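Local coordinates for PTS system, nitrogen regulatory IIA protein (Neisseria meningitidis, PDB 2A0J), which probably takes part in phosphohistidine transfer of the phosphotransferase system and in nitrogen regulation, with protein kinase activation suggested for its family, at residues Met17-Ser21 against Lys22-Phe26; Met134-Ser138 against Ala139-Arg143. All coordinates share one frame; numbering follows the deposited sequence.

Interaction 1 (Met17-Ser21 against Lys22-Phe26)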
ATOM      1  N   MET A  17      -6.039  -9.065   7.868  1.00 15.90           N
ATOM      2  CA  MET A  17      -5.246 -10.102   7.215  1.00 15.82           C
ATOM      3  C   MET A  17      -4.243 -10.806   8.132  1.00 19.32           C
ATOM      4  O   MET A  17      -3.444 -10.169   8.815  1.00 24.47           O
ATOM      5  CB  MET A  17      -4.504  -9.515   6.014  1.00 15.97           C
ATOM      6  CG  MET A  17      -3.636 -10.526   5.268  1.00 31.56           C
ATOM      7  SD  MET A  17      -2.593  -9.766   4.005  1.00 27.46           S
ATOM      8  CE  MET A  17      -3.757  -9.632   2.672  1.00 33.78           C
ATOM      9  N   GLU A  18      -4.305 -12.130   8.144  1.00 18.53           N
ATOM     10  CA  GLU A  18      -3.401 -12.937   8.945  1.00 22.32           C
ATOM     11  C   GLU A  18      -2.195 -13.239   8.064  1.00 22.89           C
ATOM     12  O   GLU A  18      -2.248 -14.103   7.186  1.00 20.42           O
ATOM     13  CB  GLU A  18      -4.101 -14.232   9.361  1.00 38.18           C
ATOM     14  CG  GLU A  18      -3.219 -15.217  10.105  1.00 48.06           C
ATOM     15  CD  GLU A  18      -3.986 -16.448  10.542  1.00 65.09           C
ATOM     16  OE1 GLU A  18      -4.894 -16.309  11.390  1.00 75.29           O
ATOM     17  OE2 GLU A  18      -3.691 -17.552  10.036  1.00 71.89           O
ATOM     18  N   VAL A  19      -1.106 -12.517   8.287  1.00 25.37           N
ATOM     19  CA  VAL A  19       0.091 -12.711   7.481  1.00 32.41           C
ATOM     20  C   VAL A  19       1.339 -12.800   8.354  1.00 30.88           C
ATOM     21  O   VAL A  19       1.501 -12.032   9.306  1.00 34.88           O
ATOM     22  CB  VAL A  19       0.228 -11.567   6.427  1.00 29.47           C
ATOM     23  CG1 VAL A  19       0.152 -10.209   7.110  1.00 42.57           C
ATOM     24  CG2 VAL A  19       1.526 -11.701   5.670  1.00 33.08           C
ATOM     25  N   GLY A  20       2.215 -13.747   8.020  1.00 34.12           N
ATOM     26  CA  GLY A  20       3.432 -13.951   8.787  1.00 30.78           C
ATOM     27  C   GLY A  20       4.689 -13.256   8.290  1.00 32.39           C
ATOM     28  O   GLY A  20       5.495 -12.788   9.094  1.00 37.15           O
ATOM     29  N   SER A  21       4.876 -13.181   6.978  1.00 26.86           N
ATOM     30  CA  SER A  21       6.070 -12.535   6.456  1.00 20.12           C
ATOM     31  C   SER A  21       5.765 -11.429   5.461  1.00 25.19           C
ATOM     32  O   SER A  21       4.648 -11.327   4.943  1.00 21.67           O
ATOM     33  CB  SER A  21       6.984 -13.564   5.799  1.00 15.42           C
ATOM     34  OG  SER A  21       6.348 -14.164   4.685  1.00 27.81           O
ATOM     35  N   LYS A  22       6.782 -10.606   5.211  1.00 25.93           N
ATOM     36  CA  LYS A  22       6.708  -9.486   4.278  1.00 23.10           C
ATOM     37  C   LYS A  22       6.595 -10.051   2.861  1.00 22.65           C
ATOM     38  O   LYS A  22       6.020  -9.431   1.969  1.00 27.18           O
ATOM     39  CB  LYS A  22       7.972  -8.636   4.417  1.00 19.10           C
ATOM     40  CG  LYS A  22       7.948  -7.306   3.691  1.00 23.73           C
ATOM     41  CD  LYS A  22       9.270  -6.597   3.912  1.00 15.26           C
ATOM     42  CE  LYS A  22       9.290  -5.222   3.293  1.00 18.09           C
ATOM     43  NZ  LYS A  22      10.583  -4.528   3.570  1.00 12.61           N
ATOM     44  N   LYS A  23       7.158 -11.238   2.675  1.00 22.50           N
ATOM     45  CA  LYS A  23       7.122 -11.938   1.397  1.00 27.18           C
ATOM     46  C   LYS A  23       5.670 -12.354   1.162  1.00 27.65           C
ATOM     47  O   LYS A  23       5.132 -12.210   0.058  1.00 21.54           O
ATOM     48  CB  LYS A  23       8.024 -13.173   1.477  1.00 21.72           C
ATOM     49  CG  LYS A  23       7.903 -14.164   0.336  1.00 21.76           C
ATOM     50  CD  LYS A  23       8.956 -13.919  -0.728  1.00 45.14           C
ATOM     51  CE  LYS A  23       8.949 -15.026  -1.772  1.00 52.50           C
ATOM     52  NZ  LYS A  23       9.243 -16.359  -1.173  1.00 62.71           N
ATOM     53  N   ARG A  24       5.040 -12.847   2.224  1.00 26.23           N
ATOM     54  CA  ARG A  24       3.654 -13.298   2.180  1.00 26.16           C
ATOM     55  C   ARG A  24       2.754 -12.110   1.861  1.00 28.38           C
ATOM     56  O   ARG A  24       1.904 -12.174   0.973  1.00 30.79           O
ATOM     57  CB  ARG A  24       3.273 -13.900   3.536  1.00 28.29           C
ATOM     58  CG  ARG A  24       2.141 -14.917   3.508  1.00 45.71           C
ATOM     59  CD  ARG A  24       0.855 -14.333   2.952  1.00 64.01           C
ATOM     60  NE  ARG A  24       0.448 -15.009   1.722  1.00 82.22           N
ATOM     61  CZ  ARG A  24      -0.005 -16.258   1.665  1.00 90.65           C
ATOM     62  NH1 ARG A  24      -0.120 -16.977   2.775  1.00 87.05           N
ATOM     63  NH2 ARG A  24      -0.333 -16.790   0.495  1.00 98.93           N
ATOM     64  N   LEU A  25       2.954 -11.024   2.597  1.00 22.69           N
ATOM     65  CA  LEU A  25       2.189  -9.804   2.411  1.00 18.40           C
ATOM     66  C   LEU A  25       2.269  -9.331   0.948  1.00 21.76           C
ATOM     67  O   LEU A  25       1.266  -8.917   0.354  1.00 11.06           O
ATOM     68  CB  LEU A  25       2.744  -8.732   3.356  1.00 18.35           C
ATOM     69  CG  LEU A  25       2.064  -7.368   3.493  1.00 27.22           C
ATOM     70  CD1 LEU A  25       0.640  -7.533   3.990  1.00 28.90           C
ATOM     71  CD2 LEU A  25       2.864  -6.515   4.468  1.00 32.75           C
ATOM     72  N   PHE A  26       3.465  -9.396   0.367  1.00 17.65           N
ATOM     73  CA  PHE A  26       3.651  -8.966  -1.018  1.00 22.98           C
ATOM     74  C   PHE A  26       2.970  -9.906  -2.013  1.00 22.50           C
ATOM     75  O   PHE A  26       2.492  -9.469  -3.061  1.00 17.24           O
ATOM     76  CB  PHE A  26       5.147  -8.832  -1.349  1.00 22.99           C
ATOM     77  CG  PHE A  26       5.722  -7.467  -1.044  1.00 18.32           C
ATOM     78  CD1 PHE A  26       5.770  -6.987   0.258  1.00 22.24           C
ATOM     79  CD2 PHE A  26       6.214  -6.662  -2.064  1.00 30.03           C
ATOM     80  CE1 PHE A  26       6.298  -5.724   0.538  1.00 18.36           C
ATOM     81  CE2 PHE A  26       6.743  -5.397  -1.793  1.00 22.09           C
ATOM     82  CZ  PHE A  26       6.784  -4.929  -0.493  1.00 15.31           C
TER

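Interaction 2 (Met134-Ser138 against Ala139-Arg143)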
ATOM      1  N   MET A 134      -6.156   2.227  12.888  1.00 16.27           N
ATOM      2  CA  MET A 134      -5.951   1.010  13.661  1.00 13.69           C
ATOM      3  C   MET A 134      -7.200   0.554  14.422  1.00 12.63           C
ATOM      4  O   MET A 134      -7.245  -0.584  14.894  1.00 13.24           O
ATOM      5  CB  MET A 134      -4.805   1.186  14.674  1.00 22.62           C
ATOM      6  CG  MET A 134      -3.407   1.183  14.077  1.00 25.91           C
ATOM      7  SD  MET A 134      -3.008  -0.299  13.131  1.00 24.48           S
ATOM      8  CE  MET A 134      -2.674  -1.448  14.415  1.00 19.32           C
ATOM      9  N   THR A 135      -8.209   1.417  14.547  1.00  7.45           N
ATOM     10  CA  THR A 135      -9.412   1.034  15.295  1.00 23.61           C
ATOM     11  C   THR A 135     -10.737   0.956  14.535  1.00 24.19           C
ATOM     12  O   THR A 135     -11.590   0.138  14.881  1.00 26.42           O
ATOM     13  CB  THR A 135      -9.627   1.950  16.534  1.00 27.37           C
ATOM     14  OG1 THR A 135      -9.820   3.310  16.117  1.00 29.31           O
ATOM     15  CG2 THR A 135      -8.419   1.867  17.467  1.00 24.03           C
ATOM     16  N   VAL A 136     -10.914   1.787  13.511  1.00 23.37           N
ATOM     17  CA  VAL A 136     -12.156   1.785  12.740  1.00 24.27           C
ATOM     18  C   VAL A 136     -12.565   0.372  12.326  1.00 27.09           C
ATOM     19  O   VAL A 136     -11.723  -0.455  11.985  1.00 29.27           O
ATOM     20  CB  VAL A 136     -12.047   2.698  11.498  1.00 25.80           C
ATOM     21  CG1 VAL A 136     -11.826   4.130  11.948  1.00 25.77           C
ATOM     22  CG2 VAL A 136     -10.911   2.239  10.592  1.00 24.93           C
ATOM     23  N   SER A 137     -13.867   0.105  12.361  1.00 29.16           N
ATOM     24  CA  SER A 137     -14.391  -1.218  12.042  1.00 41.28           C
ATOM     25  C   SER A 137     -14.676  -1.512  10.568  1.00 40.84           C
ATOM     26  O   SER A 137     -14.480  -2.639  10.111  1.00 38.04           O
ATOM     27  CB  SER A 137     -15.666  -1.469  12.853  1.00 41.86           C
ATOM     28  OG  SER A 137     -15.449  -1.224  14.231  1.00 57.88           O
ATOM     29  N   SER A 138     -15.136  -0.509   9.829  1.00 39.00           N
ATOM     30  CA  SER A 138     -15.462  -0.707   8.419  1.00 36.32           C
ATOM     31  C   SER A 138     -14.418  -0.161   7.459  1.00 30.10           C
ATOM     32  O   SER A 138     -13.598   0.691   7.822  1.00 34.21           O
ATOM     33  CB  SER A 138     -16.815  -0.061   8.091  1.00 35.10           C
ATOM     34  OG  SER A 138     -16.721   1.354   8.086  1.00 27.89           O
ATOM     35  N   ALA A 139     -14.473  -0.661   6.227  1.00 28.46           N
ATOM     36  CA  ALA A 139     -13.567  -0.244   5.165  1.00 20.19           C
ATOM     37  C   ALA A 139     -13.958   1.154   4.699  1.00 11.93           C
ATOM     38  O   ALA A 139     -13.111   1.926   4.254  1.00 15.48           O
ATOM     39  CB  ALA A 139     -13.635  -1.229   4.001  1.00 16.60           C
ATOM     40  N   GLU A 140     -15.248   1.472   4.803  1.00 12.54           N
ATOM     41  CA  GLU A 140     -15.743   2.789   4.409  1.00 16.61           C
ATOM     42  C   GLU A 140     -15.073   3.861   5.272  1.00 20.00           C
ATOM     43  O   GLU A 140     -14.708   4.926   4.776  1.00 20.22           O
ATOM     44  CB  GLU A 140     -17.275   2.876   4.546  1.00 21.70           C
ATOM     45  CG  GLU A 140     -17.948   1.741   5.327  1.00 36.78           C
ATOM     46  CD  GLU A 140     -18.159   0.468   4.510  1.00 34.74           C
ATOM     47  OE1 GLU A 140     -17.597  -0.577   4.899  1.00 16.32           O
ATOM     48  OE2 GLU A 140     -18.895   0.511   3.488  1.00 29.31           O
ATOM     49  N   GLU A 141     -14.912   3.579   6.564  1.00 17.11           N
ATOM     50  CA  GLU A 141     -14.246   4.513   7.467  1.00 23.74           C
ATOM     51  C   GLU A 141     -12.792   4.677   7.009  1.00 30.18           C
ATOM     52  O   GLU A 141     -12.245   5.785   7.021  1.00 32.60           O
ATOM     53  CB  GLU A 141     -14.277   3.989   8.908  1.00 31.03           C
ATOM     54  CG  GLU A 141     -15.660   3.984   9.541  1.00 39.88           C
ATOM     55  CD  GLU A 141     -15.732   3.127  10.793  1.00 46.85           C
ATOM     56  OE1 GLU A 141     -15.563   1.895  10.678  1.00 50.30           O
ATOM     57  OE2 GLU A 141     -15.958   3.682  11.891  1.00 38.26           O
ATOM     58  N   VAL A 142     -12.166   3.570   6.607  1.00 16.22           N
ATOM     59  CA  VAL A 142     -10.790   3.630   6.125  1.00 20.58           C
ATOM     60  C   VAL A 142     -10.681   4.582   4.933  1.00 19.91           C
ATOM     61  O   VAL A 142      -9.779   5.419   4.882  1.00 13.57           O
ATOM     62  CB  VAL A 142     -10.282   2.240   5.704  1.00 21.28           C
ATOM     63  CG1 VAL A 142      -8.936   2.358   5.012  1.00 13.88           C
ATOM     64  CG2 VAL A 142     -10.167   1.350   6.930  1.00 30.66           C
ATOM     65  N   ARG A 143     -11.604   4.453   3.982  1.00 14.36           N
ATOM     66  CA  ARG A 143     -11.602   5.317   2.805  1.00 23.76           C
ATOM     67  C   ARG A 143     -11.816   6.770   3.196  1.00 25.55           C
ATOM     68  O   ARG A 143     -11.113   7.658   2.718  1.00 28.72           O
ATOM     69  CB  ARG A 143     -12.699   4.907   1.814  1.00 32.44           C
ATOM     70  CG  ARG A 143     -12.403   3.654   1.014  1.00 27.14           C
ATOM     71  CD  ARG A 143     -13.470   3.389  -0.045  1.00 36.54           C
ATOM     72  NE  ARG A 143     -13.466   4.365  -1.134  1.00 20.46           N
ATOM     73  CZ  ARG A 143     -14.174   5.487  -1.145  1.00 27.41           C
ATOM     74  NH1 ARG A 143     -14.961   5.791  -0.123  1.00 39.88           N
ATOM     75  NH2 ARG A 143     -14.093   6.307  -2.184  1.00 28.50           N
TER

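Interaction 1 (Met17-Ser21 against Lys22-Phe26)
Ser21 O receives Leu25 N at 2.9 Å, the i to i+4 main-chain bond that opens helix 22-33, while the chain leading up to it from strand 13-17 runs extended through Val19, turns at Gly20 and enters the helix at Ser21. Ser21 is the N-cap: with chi1 at 63° its hydroxyl swings between its own N and carbonyl carbon and reaches over the first turn, where Ser21 OG accepts from Arg24 N at 3.1 Å. The hydroxyl thus serves a first-turn amide, as an N-cap side chain does. Beside the cap, Val19 lays CG2 against the root of the next turn, 3.5 Å from Arg24 CB, and the same methyl meets Leu25 CB at 4.0 Å. CG2 stands anti to Val19 N, which leaves CG1 to face Leu25 CD1. Met17 SD lies 3.9 Å from Leu25 CD1, the methionine side chain running obliquely to the leucine. Arg24 follows Val19 with CB, CG and CD, then turns its guanidinium away. The strand-to-helix turn is thus closed by a polar cap and an apolar cluster. Met17 and Leu25 both rest on Ile81 of strand 77-83, Val19 touches Thr83, and Phe26 packs on helix 41-52, while Lys22 NZ bridges to Glu52.

Interaction 2 (Met134-Ser138 against Ala139-Arg143)
Glu141 OE1 takes two hydrogen bonds from Ser138, one from the backbone and one from the side chain. Ser138 N points at Glu141 OE1 nearly along the C-O bond, 2.6 Å away and almost straight at the hydrogen (171°). Ser138 OG donates to Glu141 OE1 at 2.9 Å, arriving on the anti side and 33° out of the carboxylate plane, so the two donors hold the carboxylate from different directions. Two donors on one oxygen, next to the N-terminal end of a helix, would probably favour the charged form of Glu141. The exchange runs both ways, for Ser138 OG in turn accepts from Glu141 N at 3.2 Å. Glu141 reaches back to the cap because CG lies beside its own N (chi1 -69°) and the chain beyond is extended. The backbone bond of the turn, Val142 N to Ser138 O, is weak at 3.4 Å, so the side-chain bonds of Ser138 and Glu141 probably contribute much of the hold on this first turn. On the other flank Val136 CB packs against Glu141 CB at 3.7 Å, the two side chains running past each other in opposite directions. Val136 CG2 also meets Val142 CG2 at 3.8 Å, and the two valine side chains cross at about a right angle. Arg82 NH2 binds Val136 O, fastening the turn to strand 77-83. The reciprocal bonding of Ser138 and Glu141 is a capping box, here starting the C-terminal helix 139-146 after the short link that follows helix 127-135.

Interaction 1 comes early in the chain, where strand 13-17 passes into helix 22-33, and interaction 2 near its end, between helices 127-135 and 139-146. Their centres are 20 Å apart and their nearest atoms about 10 Å, without touching. Both start a helix with a serine N-cap, but only interaction 2 adds the glutamate of a capping box. They are joined through the mixed sheet: strand 13-17, an outermost strand, leads into interaction 1 and also carries Leu15, against which Val142 of interaction 2 packs. Arg82 of the adjacent strand 77-83 pairs by backbone with Met17 and binds Val136 O, so both helix starts contact the same edge of the sheet.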